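PDB 6ABX: citrate synthase from Metallosphaera sedula, which probably catalyses the condensation of oxaloacetate with acetyl-CoA and water to give citrate and CoA, a step of the tricarboxylic acid cycle. Local coordinates for residues S33-A38 with R262-K267; S66-E71 with M119-P124; R84-G89 with Q131-N136; G110-K115 with H339-L344; R281-A286 with D307-L312. All blocks are in the same frame, centred on the assembly; numbering follows the deposited sequence.

Contact 1: S33-A38 with R262-K267; sequences SIFDLA and RAKILK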
# COMPACT_ATOMS: atom_id res chain seq x y z
N SER A 33 29.81 -1.88 -5.98
CA SER A 33 29.53 -3.32 -5.96
C SER A 33 29.04 -3.73 -4.56
O SER A 33 29.64 -3.38 -3.55
CB SER A 33 30.77 -4.07 -6.31
OG SER A 33 30.61 -5.43 -6.03
N ILE A 34 28.00 -4.58 -4.52
CA ILE A 34 27.52 -5.07 -3.23
C ILE A 34 28.62 -5.85 -2.51
O ILE A 34 28.66 -5.85 -1.29
CB ILE A 34 26.24 -5.91 -3.41
CG1 ILE A 34 25.51 -6.11 -2.06
CG2 ILE A 34 26.57 -7.21 -4.10
CD1 ILE A 34 25.00 -4.83 -1.42
N PHE A 35 29.51 -6.53 -3.26
CA PHE A 35 30.63 -7.23 -2.66
C PHE A 35 31.54 -6.28 -1.85
O PHE A 35 31.93 -6.61 -0.70
CB PHE A 35 31.39 -8.05 -3.70
CG PHE A 35 30.60 -9.17 -4.35
CD1 PHE A 35 30.46 -10.39 -3.73
CD2 PHE A 35 29.94 -8.96 -5.55
CE1 PHE A 35 29.70 -11.40 -4.33
CE2 PHE A 35 29.20 -9.98 -6.15
CZ PHE A 35 29.10 -11.20 -5.54
N ASP A 36 31.90 -5.12 -2.42
CA ASP A 36 32.72 -4.15 -1.76
C ASP A 36 31.99 -3.53 -0.56
O ASP A 36 32.58 -3.36 0.50
CB ASP A 36 33.15 -3.04 -2.73
CG ASP A 36 34.14 -3.49 -3.80
OD1 ASP A 36 34.74 -4.54 -3.60
OD2 ASP A 36 34.24 -2.79 -4.85
N LEU A 37 30.69 -3.24 -0.69
CA LEU A 37 29.99 -2.65 0.45
C LEU A 37 29.93 -3.69 1.58
O LEU A 37 30.10 -3.37 2.73
CB LEU A 37 28.59 -2.20 0.02
CG LEU A 37 28.59 -1.12 -1.05
CD1 LEU A 37 27.20 -0.78 -1.50
CD2 LEU A 37 29.30 0.10 -0.53
N ALA A 38 29.68 -4.96 1.25
CA ALA A 38 29.68 -5.98 2.28
C ALA A 38 31.04 -6.18 2.93
O ALA A 38 31.15 -6.42 4.12
CB ALA A 38 29.18 -7.26 1.66
N ARG A 262 23.82 -11.89 -3.26
CA ARG A 262 23.48 -11.70 -1.84
C ARG A 262 23.58 -13.05 -1.12
O ARG A 262 24.03 -13.12 0.04
CB ARG A 262 22.10 -11.09 -1.70
CG ARG A 262 21.93 -9.73 -2.38
CD ARG A 262 20.49 -9.28 -2.45
NE ARG A 262 19.72 -10.15 -3.33
CZ ARG A 262 18.41 -10.05 -3.52
NH1 ARG A 262 17.78 -11.01 -4.20
NH2 ARG A 262 17.73 -9.08 -2.95
N ALA A 263 23.22 -14.15 -1.79
CA ALA A 263 23.37 -15.49 -1.22
C ALA A 263 24.84 -15.86 -1.03
O ALA A 263 25.22 -16.49 -0.04
CB ALA A 263 22.67 -16.54 -2.08
N LYS A 264 25.66 -15.55 -2.02
CA LYS A 264 27.10 -15.83 -1.96
C LYS A 264 27.70 -15.12 -0.75
O LYS A 264 28.52 -15.69 0.00
CB LYS A 264 27.75 -15.34 -3.24
CG LYS A 264 29.24 -15.61 -3.35
CD LYS A 264 29.69 -15.57 -4.82
CE LYS A 264 29.58 -16.93 -5.49
NZ LYS A 264 30.81 -17.26 -6.25
N ILE A 265 27.30 -13.86 -0.55
CA ILE A 265 27.88 -13.07 0.51
C ILE A 265 27.42 -13.61 1.86
O ILE A 265 28.21 -13.79 2.80
CB ILE A 265 27.57 -11.57 0.34
CG1 ILE A 265 28.23 -11.02 -0.92
CG2 ILE A 265 27.96 -10.81 1.57
CD1 ILE A 265 27.73 -9.69 -1.35
N LEU A 266 26.11 -13.89 2.00
CA LEU A 266 25.62 -14.42 3.26
C LEU A 266 26.31 -15.74 3.61
O LEU A 266 26.60 -16.00 4.76
CB LEU A 266 24.11 -14.69 3.21
CG LEU A 266 23.19 -13.49 3.25
CD1 LEU A 266 21.79 -13.88 2.86
CD2 LEU A 266 23.19 -12.82 4.60
N LYS A 267 26.52 -16.61 2.62
CA LYS A 267 27.16 -17.88 2.88
C LYS A 267 28.59 -17.68 3.46
O LYS A 267 29.03 -18.41 4.36
CB LYS A 267 27.22 -18.70 1.59
CG LYS A 267 27.72 -20.13 1.81
CD LYS A 267 27.83 -20.94 0.58
CE LYS A 267 28.44 -22.28 0.91
NZ LYS A 267 28.40 -23.16 -0.27

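Contact 2: S66-E71 with M119-P124; sequences SRLAEE and MTAKIP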
# COMPACT_ATOMS: atom_id res chain seq x y z
N SER A 66 24.40 9.71 14.45
CA SER A 66 23.75 10.35 15.61
C SER A 66 22.28 10.62 15.34
O SER A 66 21.46 10.38 16.19
CB SER A 66 24.45 11.61 16.02
OG SER A 66 25.70 11.28 16.55
N ARG A 67 21.96 11.11 14.15
CA ARG A 67 20.64 11.41 13.81
C ARG A 67 19.76 10.18 13.84
O ARG A 67 18.66 10.25 14.38
CB ARG A 67 20.57 12.07 12.44
CG ARG A 67 19.16 12.51 12.10
CD ARG A 67 19.09 13.24 10.79
NE ARG A 67 17.72 13.71 10.59
CZ ARG A 67 17.30 14.28 9.48
NH1 ARG A 67 18.14 14.44 8.46
NH2 ARG A 67 16.04 14.69 9.41
N LEU A 68 20.21 9.08 13.21
CA LEU A 68 19.45 7.83 13.29
C LEU A 68 19.28 7.36 14.74
O LEU A 68 18.13 7.04 15.18
CB LEU A 68 20.14 6.73 12.46
CG LEU A 68 19.81 6.67 10.97
CD1 LEU A 68 20.84 5.81 10.24
CD2 LEU A 68 18.42 6.12 10.76
N ALA A 69 20.37 7.32 15.49
CA ALA A 69 20.40 6.73 16.83
C ALA A 69 19.41 7.46 17.75
O ALA A 69 18.76 6.87 18.62
CB ALA A 69 21.80 6.76 17.37
N GLU A 70 19.30 8.80 17.56
CA GLU A 70 18.43 9.61 18.38
C GLU A 70 16.96 9.61 17.91
O GLU A 70 16.13 10.29 18.54
CB GLU A 70 18.98 11.04 18.44
CG GLU A 70 20.30 11.16 19.13
CD GLU A 70 20.37 10.84 20.61
OE1 GLU A 70 21.49 10.62 21.10
OE2 GLU A 70 19.30 10.87 21.30
N GLU A 71 16.56 8.77 16.92
CA GLU A 71 15.21 8.74 16.41
C GLU A 71 14.55 7.36 16.59
O GLU A 71 13.50 7.08 16.03
CB GLU A 71 15.19 9.13 14.94
CG GLU A 71 15.65 10.56 14.75
CD GLU A 71 14.57 11.60 14.76
OE1 GLU A 71 14.94 12.74 14.44
OE2 GLU A 71 13.35 11.27 15.06
N MET A 119 11.42 6.12 10.26
CA MET A 119 10.92 4.75 10.07
C MET A 119 12.08 3.74 10.18
O MET A 119 11.96 2.67 10.82
CB MET A 119 10.21 4.60 8.71
CG MET A 119 8.85 5.26 8.67
SD MET A 119 8.04 5.03 7.08
CE MET A 119 8.46 6.55 6.24
N THR A 120 13.22 4.06 9.59
CA THR A 120 14.35 3.18 9.57
C THR A 120 14.90 2.98 10.99
O THR A 120 15.23 1.88 11.39
CB THR A 120 15.45 3.72 8.64
OG1 THR A 120 14.92 3.86 7.31
CG2 THR A 120 16.68 2.85 8.63
N ALA A 121 14.91 4.04 11.79
CA ALA A 121 15.33 3.97 13.17
C ALA A 121 14.36 3.17 14.03
O ALA A 121 14.79 2.44 14.95
CB ALA A 121 15.52 5.37 13.77
N LYS A 122 13.07 3.33 13.81
CA LYS A 122 12.09 2.81 14.74
C LYS A 122 11.64 1.39 14.43
O LYS A 122 11.26 0.70 15.36
CB LYS A 122 10.83 3.66 14.75
CG LYS A 122 11.06 5.10 15.26
CD LYS A 122 9.89 6.01 15.03
CE LYS A 122 10.15 7.37 15.69
NZ LYS A 122 8.96 8.24 15.66
N ILE A 123 11.72 0.94 13.17
CA ILE A 123 11.23 -0.39 12.88
C ILE A 123 11.92 -1.44 13.75
O ILE A 123 11.24 -2.36 14.24
CB ILE A 123 11.25 -0.67 11.36
CG1 ILE A 123 10.09 0.12 10.74
CG2 ILE A 123 11.15 -2.15 11.11
CD1 ILE A 123 10.13 0.32 9.25
N PRO A 124 13.25 -1.44 13.91
CA PRO A 124 13.90 -2.43 14.78
C PRO A 124 13.37 -2.39 16.21
O PRO A 124 13.30 -3.46 16.87
CB PRO A 124 15.40 -2.13 14.75
CG PRO A 124 15.54 -1.40 13.39
CD PRO A 124 14.26 -0.63 13.21

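Contact 3: R84-G89 with Q131-N136; sequences RTAKFG and QRTRRN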
# COMPACT_ATOMS: atom_id res chain seq x y z
N ARG A 84 0.15 -5.68 23.19
CA ARG A 84 -1.17 -6.20 23.16
C ARG A 84 -1.25 -7.32 22.11
O ARG A 84 -1.97 -8.33 22.29
CB ARG A 84 -2.19 -5.10 22.83
CG ARG A 84 -3.59 -5.64 22.64
CD ARG A 84 -4.70 -4.63 22.80
NE ARG A 84 -4.66 -3.56 21.84
CZ ARG A 84 -5.38 -3.51 20.72
NH1 ARG A 84 -5.99 -4.60 20.25
NH2 ARG A 84 -5.45 -2.36 20.07
N THR A 85 -0.52 -7.14 20.99
CA THR A 85 -0.77 -7.97 19.78
C THR A 85 0.37 -8.91 19.42
O THR A 85 0.19 -9.78 18.53
CB THR A 85 -1.09 -7.08 18.56
OG1 THR A 85 0.03 -6.22 18.30
CG2 THR A 85 -2.32 -6.25 18.78
N ALA A 86 1.52 -8.79 20.09
CA ALA A 86 2.72 -9.55 19.69
C ALA A 86 2.48 -11.05 19.64
O ALA A 86 3.04 -11.75 18.80
CB ALA A 86 3.83 -9.26 20.66
N LYS A 87 1.77 -11.58 20.63
CA LYS A 87 1.63 -13.04 20.73
C LYS A 87 0.56 -13.60 19.78
O LYS A 87 0.60 -14.81 19.53
CB LYS A 87 1.24 -13.48 22.13
CG LYS A 87 2.36 -13.36 23.15
CD LYS A 87 2.09 -14.19 24.39
CE LYS A 87 3.26 -14.28 25.35
NZ LYS A 87 3.53 -12.93 25.89
N PHE A 88 -0.38 -12.77 19.31
CA PHE A 88 -1.51 -13.26 18.54
C PHE A 88 -1.47 -12.82 17.08
O PHE A 88 -2.05 -13.51 16.22
CB PHE A 88 -2.81 -12.79 19.20
CG PHE A 88 -2.89 -13.23 20.65
CD1 PHE A 88 -3.10 -14.57 20.96
CD2 PHE A 88 -2.64 -12.33 21.68
CE1 PHE A 88 -3.12 -14.98 22.29
CE2 PHE A 88 -2.69 -12.74 23.01
CZ PHE A 88 -2.93 -14.07 23.31
N GLY A 89 -0.89 -11.65 16.80
CA GLY A 89 -0.97 -11.08 15.49
C GLY A 89 0.16 -11.53 14.58
O GLY A 89 1.26 -11.89 15.01
N GLN A 131 9.43 -9.49 19.57
CA GLN A 131 10.17 -10.68 19.94
C GLN A 131 10.24 -10.86 21.46
O GLN A 131 10.06 -11.97 21.93
CB GLN A 131 11.58 -10.64 19.38
CG GLN A 131 12.40 -11.83 19.79
CD GLN A 131 11.94 -13.01 19.01
OE1 GLN A 131 12.33 -13.22 17.84
NE2 GLN A 131 11.03 -13.76 19.64
N ARG A 132 10.58 -9.79 22.18
CA ARG A 132 10.74 -9.82 23.65
C ARG A 132 9.38 -10.23 24.25
O ARG A 132 9.35 -11.14 25.08
CB ARG A 132 11.11 -8.44 24.20
CG ARG A 132 12.49 -7.94 23.79
CD ARG A 132 13.64 -8.64 24.46
NE ARG A 132 13.86 -8.33 25.88
CZ ARG A 132 14.78 -8.90 26.65
NH1 ARG A 132 15.71 -9.71 26.16
NH2 ARG A 132 14.83 -8.57 27.93
N THR A 133 8.31 -9.64 23.73
CA THR A 133 6.95 -9.88 24.31
C THR A 133 6.58 -11.36 24.14
O THR A 133 6.04 -12.01 25.06
CB THR A 133 5.91 -8.93 23.70
OG1 THR A 133 6.26 -7.58 23.98
CG2 THR A 133 4.53 -9.23 24.22
N ARG A 134 6.88 -11.93 22.98
CA ARG A 134 6.53 -13.31 22.71
C ARG A 134 7.23 -14.24 23.70
O ARG A 134 6.70 -15.32 24.02
CB ARG A 134 6.89 -13.72 21.28
CG ARG A 134 5.92 -13.15 20.29
CD ARG A 134 6.48 -13.51 18.97
NE ARG A 134 5.58 -13.37 17.90
CZ ARG A 134 5.85 -13.90 16.71
NH1 ARG A 134 7.07 -14.39 16.47
NH2 ARG A 134 4.93 -13.91 15.78
N ARG A 135 8.45 -13.88 24.09
CA ARG A 135 9.27 -14.67 25.04
C ARG A 135 9.02 -14.30 26.49
O ARG A 135 9.84 -14.67 27.37
CB ARG A 135 10.73 -14.44 24.67
CG ARG A 135 11.07 -15.10 23.34
CD ARG A 135 12.47 -14.83 22.83
NE ARG A 135 12.75 -15.61 21.62
CZ ARG A 135 13.78 -15.39 20.80
NH1 ARG A 135 14.58 -14.34 20.99
NH2 ARG A 135 13.90 -16.14 19.70
N ASN A 136 7.98 -13.51 26.77
CA ASN A 136 7.70 -13.03 28.14
C ASN A 136 8.87 -12.27 28.75
O ASN A 136 9.16 -12.40 29.97
CB ASN A 136 7.33 -14.21 29.07
CG ASN A 136 6.07 -14.94 28.67
OD1 ASN A 136 5.21 -14.37 28.01
ND2 ASN A 136 5.94 -16.21 29.05

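Contact 4: G110-K115 with H339-L344; sequences GDLIGK and HVDEYL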
# COMPACT_ATOMS: atom_id res chain seq x y z
N GLY A 110 6.24 17.82 4.65
CA GLY A 110 7.40 17.56 3.80
C GLY A 110 8.41 16.62 4.48
O GLY A 110 8.02 15.63 5.17
N ASP A 111 9.69 16.89 4.22
CA ASP A 111 10.85 16.21 4.77
C ASP A 111 10.74 14.68 4.60
O ASP A 111 10.80 13.91 5.62
CB ASP A 111 11.01 16.52 6.26
CG ASP A 111 12.37 16.10 6.78
OD1 ASP A 111 13.31 15.75 5.90
OD2 ASP A 111 12.50 16.07 8.03
N LEU A 112 10.72 14.26 3.34
CA LEU A 112 10.63 12.80 2.99
C LEU A 112 11.78 12.07 3.69
O LEU A 112 11.56 11.03 4.38
CB LEU A 112 10.70 12.67 1.47
CG LEU A 112 10.45 11.29 0.87
CD1 LEU A 112 10.10 11.39 -0.58
CD2 LEU A 112 11.63 10.35 1.07
N ILE A 113 13.01 12.57 3.52
CA ILE A 113 14.16 11.76 3.99
C ILE A 113 14.15 11.73 5.52
O ILE A 113 14.49 10.71 6.12
CB ILE A 113 15.52 12.16 3.38
CG1 ILE A 113 15.53 11.88 1.88
CG2 ILE A 113 16.66 11.40 4.06
CD1 ILE A 113 16.75 12.44 1.13
N GLY A 114 13.74 12.84 6.17
CA GLY A 114 13.65 12.83 7.65
C GLY A 114 12.65 11.78 8.15
O GLY A 114 12.89 11.14 9.16
N LYS A 115 11.52 11.64 7.45
CA LYS A 115 10.51 10.63 7.81
C LYS A 115 11.02 9.23 7.51
O LYS A 115 10.78 8.31 8.30
CB LYS A 115 9.17 10.96 7.14
CG LYS A 115 8.51 12.20 7.71
CD LYS A 115 7.39 12.76 6.85
CE LYS A 115 6.71 13.92 7.54
NZ LYS A 115 5.77 14.59 6.63
N HIS A 339 13.68 5.15 -3.59
CA HIS A 339 13.01 5.06 -4.90
C HIS A 339 11.90 6.09 -5.03
O HIS A 339 11.72 6.61 -6.18
CB HIS A 339 12.48 3.63 -5.15
CG HIS A 339 13.53 2.77 -5.75
ND1 HIS A 339 13.91 2.87 -7.10
CD2 HIS A 339 14.33 1.85 -5.19
CE1 HIS A 339 14.90 2.02 -7.32
NE2 HIS A 339 15.15 1.33 -6.16
N VAL A 340 11.12 6.31 -3.97
CA VAL A 340 10.05 7.28 -3.99
C VAL A 340 10.67 8.67 -4.19
O VAL A 340 10.21 9.41 -5.05
CB VAL A 340 9.15 7.16 -2.75
CG1 VAL A 340 8.17 8.31 -2.60
CG2 VAL A 340 8.40 5.83 -2.75
N ASP A 341 11.68 9.00 -3.38
CA ASP A 341 12.38 10.33 -3.48
C ASP A 341 12.84 10.60 -4.91
O ASP A 341 12.64 11.70 -5.44
CB ASP A 341 13.50 10.42 -2.45
CG ASP A 341 14.04 11.82 -2.20
OD1 ASP A 341 13.25 12.78 -2.16
OD2 ASP A 341 15.24 11.92 -1.98
N GLU A 342 13.44 9.60 -5.55
CA GLU A 342 13.95 9.73 -6.89
C GLU A 342 12.81 9.99 -7.88
O GLU A 342 12.93 10.90 -8.70
CB GLU A 342 14.74 8.47 -7.25
CG GLU A 342 15.24 8.44 -8.65
CD GLU A 342 15.98 7.17 -8.99
OE1 GLU A 342 15.32 6.08 -8.99
OE2 GLU A 342 17.20 7.27 -9.29
N TYR A 343 11.75 9.19 -7.79
CA TYR A 343 10.58 9.27 -8.71
C TYR A 343 9.92 10.64 -8.65
O TYR A 343 9.52 11.19 -9.72
CB TYR A 343 9.55 8.20 -8.35
CG TYR A 343 8.48 8.03 -9.39
CD1 TYR A 343 8.76 7.39 -10.57
CD2 TYR A 343 7.18 8.48 -9.18
CE1 TYR A 343 7.81 7.26 -11.57
CE2 TYR A 343 6.22 8.34 -10.16
CZ TYR A 343 6.52 7.69 -11.34
OH TYR A 343 5.57 7.55 -12.35
N LEU A 344 9.79 11.17 -7.43
CA LEU A 344 9.07 12.40 -7.18
C LEU A 344 9.85 13.63 -7.66
O LEU A 344 9.30 14.73 -7.57
CB LEU A 344 8.76 12.56 -5.69
CG LEU A 344 7.72 11.58 -5.15
CD1 LEU A 344 7.60 11.74 -3.65
CD2 LEU A 344 6.35 11.76 -5.83

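Contact 5: R281-A286 with D307-L312; sequences RLFEIA and DFYSGL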
# COMPACT_ATOMS: atom_id res chain seq x y z
N ARG A 281 24.64 -27.65 12.65
CA ARG A 281 23.91 -28.72 12.00
C ARG A 281 23.09 -28.14 10.85
O ARG A 281 23.12 -28.63 9.70
CB ARG A 281 23.02 -29.39 13.05
CG ARG A 281 22.17 -30.55 12.55
CD ARG A 281 21.65 -31.40 13.69
NE ARG A 281 20.89 -30.66 14.69
CZ ARG A 281 19.62 -30.21 14.54
NH1 ARG A 281 18.96 -29.82 15.61
NH2 ARG A 281 19.03 -30.11 13.35
N LEU A 282 22.38 -27.05 11.14
CA LEU A 282 21.50 -26.45 10.15
C LEU A 282 22.29 -25.88 8.98
O LEU A 282 21.83 -25.97 7.82
CB LEU A 282 20.58 -25.39 10.77
CG LEU A 282 19.47 -25.89 11.69
CD1 LEU A 282 18.72 -24.71 12.29
CD2 LEU A 282 18.47 -26.77 10.96
N PHE A 283 23.48 -25.34 9.23
CA PHE A 283 24.33 -24.90 8.15
C PHE A 283 24.89 -26.07 7.32
O PHE A 283 25.02 -25.92 6.12
CB PHE A 283 25.48 -24.03 8.65
CG PHE A 283 25.09 -22.58 8.71
CD1 PHE A 283 25.16 -21.81 7.56
CD2 PHE A 283 24.63 -22.01 9.88
CE1 PHE A 283 24.77 -20.48 7.60
CE2 PHE A 283 24.22 -20.68 9.92
CZ PHE A 283 24.31 -19.93 8.77
N GLU A 284 25.28 -27.16 7.97
CA GLU A 284 25.74 -28.38 7.26
C GLU A 284 24.63 -28.83 6.31
O GLU A 284 24.90 -29.10 5.11
CB GLU A 284 26.12 -29.47 8.26
CG GLU A 284 27.37 -29.12 9.05
CD GLU A 284 27.76 -30.04 10.20
OE1 GLU A 284 27.00 -31.00 10.49
OE2 GLU A 284 28.82 -29.80 10.80
N ILE A 285 23.41 -28.90 6.85
CA ILE A 285 22.21 -29.26 6.05
C ILE A 285 22.07 -28.33 4.86
O ILE A 285 21.93 -28.77 3.70
CB ILE A 285 20.95 -29.31 6.92
CG1 ILE A 285 21.02 -30.46 7.92
CG2 ILE A 285 19.70 -29.34 6.06
CD1 ILE A 285 19.96 -30.42 8.97
N ALA A 286 22.11 -27.01 5.08
CA ALA A 286 21.90 -26.06 4.02
C ALA A 286 22.95 -26.21 2.90
O ALA A 286 22.66 -26.15 1.70
CB ALA A 286 21.90 -24.65 4.63
N ASP A 307 17.12 -15.76 -0.05
CA ASP A 307 16.40 -16.37 1.04
C ASP A 307 16.74 -17.85 1.26
O ASP A 307 16.16 -18.45 2.17
CB ASP A 307 14.88 -16.26 0.95
CG ASP A 307 14.24 -16.68 -0.36
OD1 ASP A 307 14.92 -17.34 -1.16
OD2 ASP A 307 13.05 -16.28 -0.58
N PHE A 308 17.72 -18.43 0.54
CA PHE A 308 18.22 -19.72 0.93
C PHE A 308 18.92 -19.64 2.29
O PHE A 308 18.78 -20.56 3.13
CB PHE A 308 19.15 -20.24 -0.15
CG PHE A 308 19.55 -21.68 0.05
CD1 PHE A 308 18.66 -22.69 -0.28
CD2 PHE A 308 20.75 -22.01 0.64
CE1 PHE A 308 19.04 -24.02 -0.14
CE2 PHE A 308 21.11 -23.34 0.82
CZ PHE A 308 20.22 -24.34 0.46
N TYR A 309 19.73 -18.59 2.49
CA TYR A 309 20.58 -18.45 3.69
C TYR A 309 20.03 -17.39 4.66
O TYR A 309 20.37 -17.45 5.82
CB TYR A 309 22.01 -18.06 3.28
CG TYR A 309 22.81 -19.23 2.77
CD1 TYR A 309 23.10 -20.30 3.61
CD2 TYR A 309 23.23 -19.30 1.46
CE1 TYR A 309 23.81 -21.41 3.16
CE2 TYR A 309 23.87 -20.44 0.98
CZ TYR A 309 24.18 -21.48 1.83
OH TYR A 309 24.83 -22.59 1.33
N SER A 310 19.23 -16.41 4.20
CA SER A 310 18.90 -15.24 5.06
C SER A 310 18.16 -15.69 6.31
O SER A 310 18.51 -15.28 7.44
CB SER A 310 18.16 -14.20 4.33
OG SER A 310 16.90 -14.68 3.89
N GLY A 311 17.12 -16.52 6.15
CA GLY A 311 16.36 -16.94 7.33
C GLY A 311 17.22 -17.65 8.37
O GLY A 311 17.12 -17.39 9.57
N LEU A 312 18.11 -18.53 7.93
CA LEU A 312 19.01 -19.24 8.82
C LEU A 312 19.96 -18.30 9.57
O LEU A 312 20.19 -18.43 10.77
CB LEU A 312 19.75 -20.31 8.00
CG LEU A 312 20.84 -21.06 8.74
CD1 LEU A 312 20.29 -21.67 10.00
CD2 LEU A 312 21.43 -22.12 7.82

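Contact 1: S33-A38 with R262-K267
F35 and I265 adopt matching first torsions: CG of F35 (chi1 -64°) and CG1 of I265 (chi1 -65°) each stand anti to their own carbonyl carbon, beside the backbone N. The two side chains then cross obliquely, and F35 CD1 lies 3.6 Å from I265 CG1. I265 is the hub, its branches spread over three residues. Its CD1 lies between the F35 ring and I34 CG2, 3.9 Å from the latter, while its CG2 rests 3.8 Å from A38 CB. K264 adds the aliphatic part of its chain, CD lying 4.2 Å from F35 CE1. An alanine in place of F35 would probably leave I265 CG1 and CD1 and K264 CD without their aromatic neighbour and open a gap beside the isoleucine. The two helical segments run nearly parallel, their axes 10.6 Å apart and inclined by 26°, an apolar helix pair within the largely helical citrate synthase fold. S33 occupies the N-cap position of its helix, its OG taking a weak bond from F35 N. R262, an oxaloacetate-binding residue, opens the partner segment, and its NH2 is hydrogen-bonded to a bound citrate. Strand 26-29 packs against I34 through L27 and Y29, and V171 of helix 163-174 covers A38 and I265.

Contact 2: S66-E71 with M119-P124
The flat groups that A121 meets are backbone carbonyls rather than rings: the L68 peptide brings its oxygen to 3.4 Å from A121 CB, and the E71 carbonyl brings its own to 3.5 Å from the same methyl. A121 CB thus rests against two backbone oxygens at once. E71 adds its CB, 4.0 Å from A121 CB, and its carbonyl oxygen also touches the base of the neighbouring lysine, E71 O to K122 CG measuring 3.2 Å. K122 has CG anti to its carbonyl carbon (chi1 -64°) and is extended beyond it, so that its CE also passes close to E71 O. This is the C-terminal end of helix 58-69 packed against helix 112-134, two helices of the mainly alpha-helical citrate synthase fold. L68 O accepts E71 N as the chain leaves its helix at E70, and the small alanine opposite lets the two backbones approach to 5.6 Å between L68 CA and A121 CA. Beside this close point L68 CD2 reaches A121 CB at 4.2 Å and T120 CG2 slightly farther off. The hydroxyl of T120 is engaged by A116 O within its own helix, while helix 43-52 packs on T120 through F43 and W51.

Contact 3: R84-G89 with Q131-N136
N136, which takes a bond from K87, is the C-prime residue of a Schellman motif that ends helix 112-134. With its positive phi, it closes the motif through two backbone bonds, N136 N to T133 O and Q137 N to R132 O. The contact joins this helix end to the turn that follows helix 76-85, and the ammonium of the exposed K87 carries two of its bonds. Its chain runs extended as far as CE and then bends (chi4 65°), which turns NZ onto two oxygens. K87 NZ lies 2.8 Å from T133 O, standing above the carbonyl plane, and 3.1 Å from N136 OD1, which it meets almost along the C=O axis. T133 O is therefore held twice, since N136 N reaches it from the other face. A positive charge beside carbonyls at a helix C-terminus would be expected to suit the local dipole. R134 makes the reverse link: its CG stands anti to the carbonyl carbon, the chain is extended to NE, and R134 NE donates to A86 O at 3.1 Å. That acceptor lies in the guanidinium plane. The other end of R134 is tied by salt bridges from NH1 to D322 and D320, which probably keep the flat group from rotating. Nearby, F88 O is bound by R107 of the second subunit, so the turn also lies at the dimer interface. Between the two polar links the two segments touch through small apolar groups: T133 OG1 is turned back to L129 O, and its other branch, T133 CG2, sits 3.6 Å from A86 CB.

Contact 4: G110-K115 with H339-L344
L112 sends its CB toward D341 and the rest of the segment 339-344; CG stands anti to the backbone N (chi1 -173°), and from it the two methyls reach the other helix. CD2 comes to 4.0 Å from D341 CB. CD1 is the busier tip: it lies 3.8 Å from D341 CA, equally far from D341 OD1, and reaches L344 CD1 at 4.0 Å. V340 CG1 is a looser neighbour of the same methyl, 4.2 Å from L112 CD1. The leucine thus spreads over one turn of the opposing helix. It sits in the first turn of helix 112-134, just after the N-cap D111, whose OD1 accepts G114 N at 3.0 Å from above the carboxylate plane. The opposing residues belong to the C-terminal part of helix 324-343, so that the start of one helix of the citrate synthase fold packs on the late turns of another. K115 NZ bonds to G110 O and S108 O. I113 crosses D341 at about a right angle, and its CD1 lies 3.5 Å from D341 OD2, a methyl brushing a carboxylate that also has a long, weak ion pair with K345. I198 of helix 198-209 covers both L112 and V340.

Contact 5: R281-A286 with D307-L312
A286 O is met in plane by the rim of the F308 ring, whose CE2 and CZ both lie 3.3 Å away. These aromatic C-H groups face a backbone oxygen, a weakly polar approach and not a hydrogen bond. F308 holds its CG anti to the backbone N (chi1 -170°), and its CD2 in turn lies over one face of the Y309 ring, toward the rim. The methyl of the same alanine, A286 CB, touches Y309 CE1 at 4.0 Å and L312 CD2 at a similar distance. L312 is the main apolar piece. Its CD2 sits over the centre of the F283 ring, 3.5 Å from the centroid and only 2° from the normal, a CH-pi contact. The rest of the leucine follows, with L312 CG 3.6 Å from F283 CE2 and L312 CD1 3.8 Å from L282 CB. The same aromatic ring makes a cation-pi contact with K275. An alanine at F283 would probably leave L312 CD2 without the face it rests on and K275 without its aromatic partner. Y309 OH is hydrogen-bonded to N287 OD1. The F308 ring also meets that of F251, a residue that binds acetyl-CoA. D307, predicted to be an active-site residue, precedes F308, and its OD2 and OD1 are held by N218 and N305. With no hydrogen bond joining the two segments, the pairing depends on shape and on aromatic faces and edges, and it sits right next to D307 and F251.

How the contacts relate
Contacts 1 and 5 form one neighbourhood, their centres 16 Å apart: K267 CD lies 3.5 Å from Y309 OH, and L266 packs on Y309 and S310. Both lie near the substrate sites, contact 1 through R262, whose NH2 bonds a bound citrate, and contact 5 through D307, a predicted active-site residue, and F308, whose side chain is about 10 Å from a bound citrate. Contacts 2, 3 and 4 share helix 112-134, along which contact 2 lies between the others; contacts 3 and 4 have centres 32 Å apart. R67 of contact 2 touches contact 4, its NH2 3.5 Å from G114 CA. Contact 3 lies away from the annotated sites, and with contact 1 it touches the second subunit.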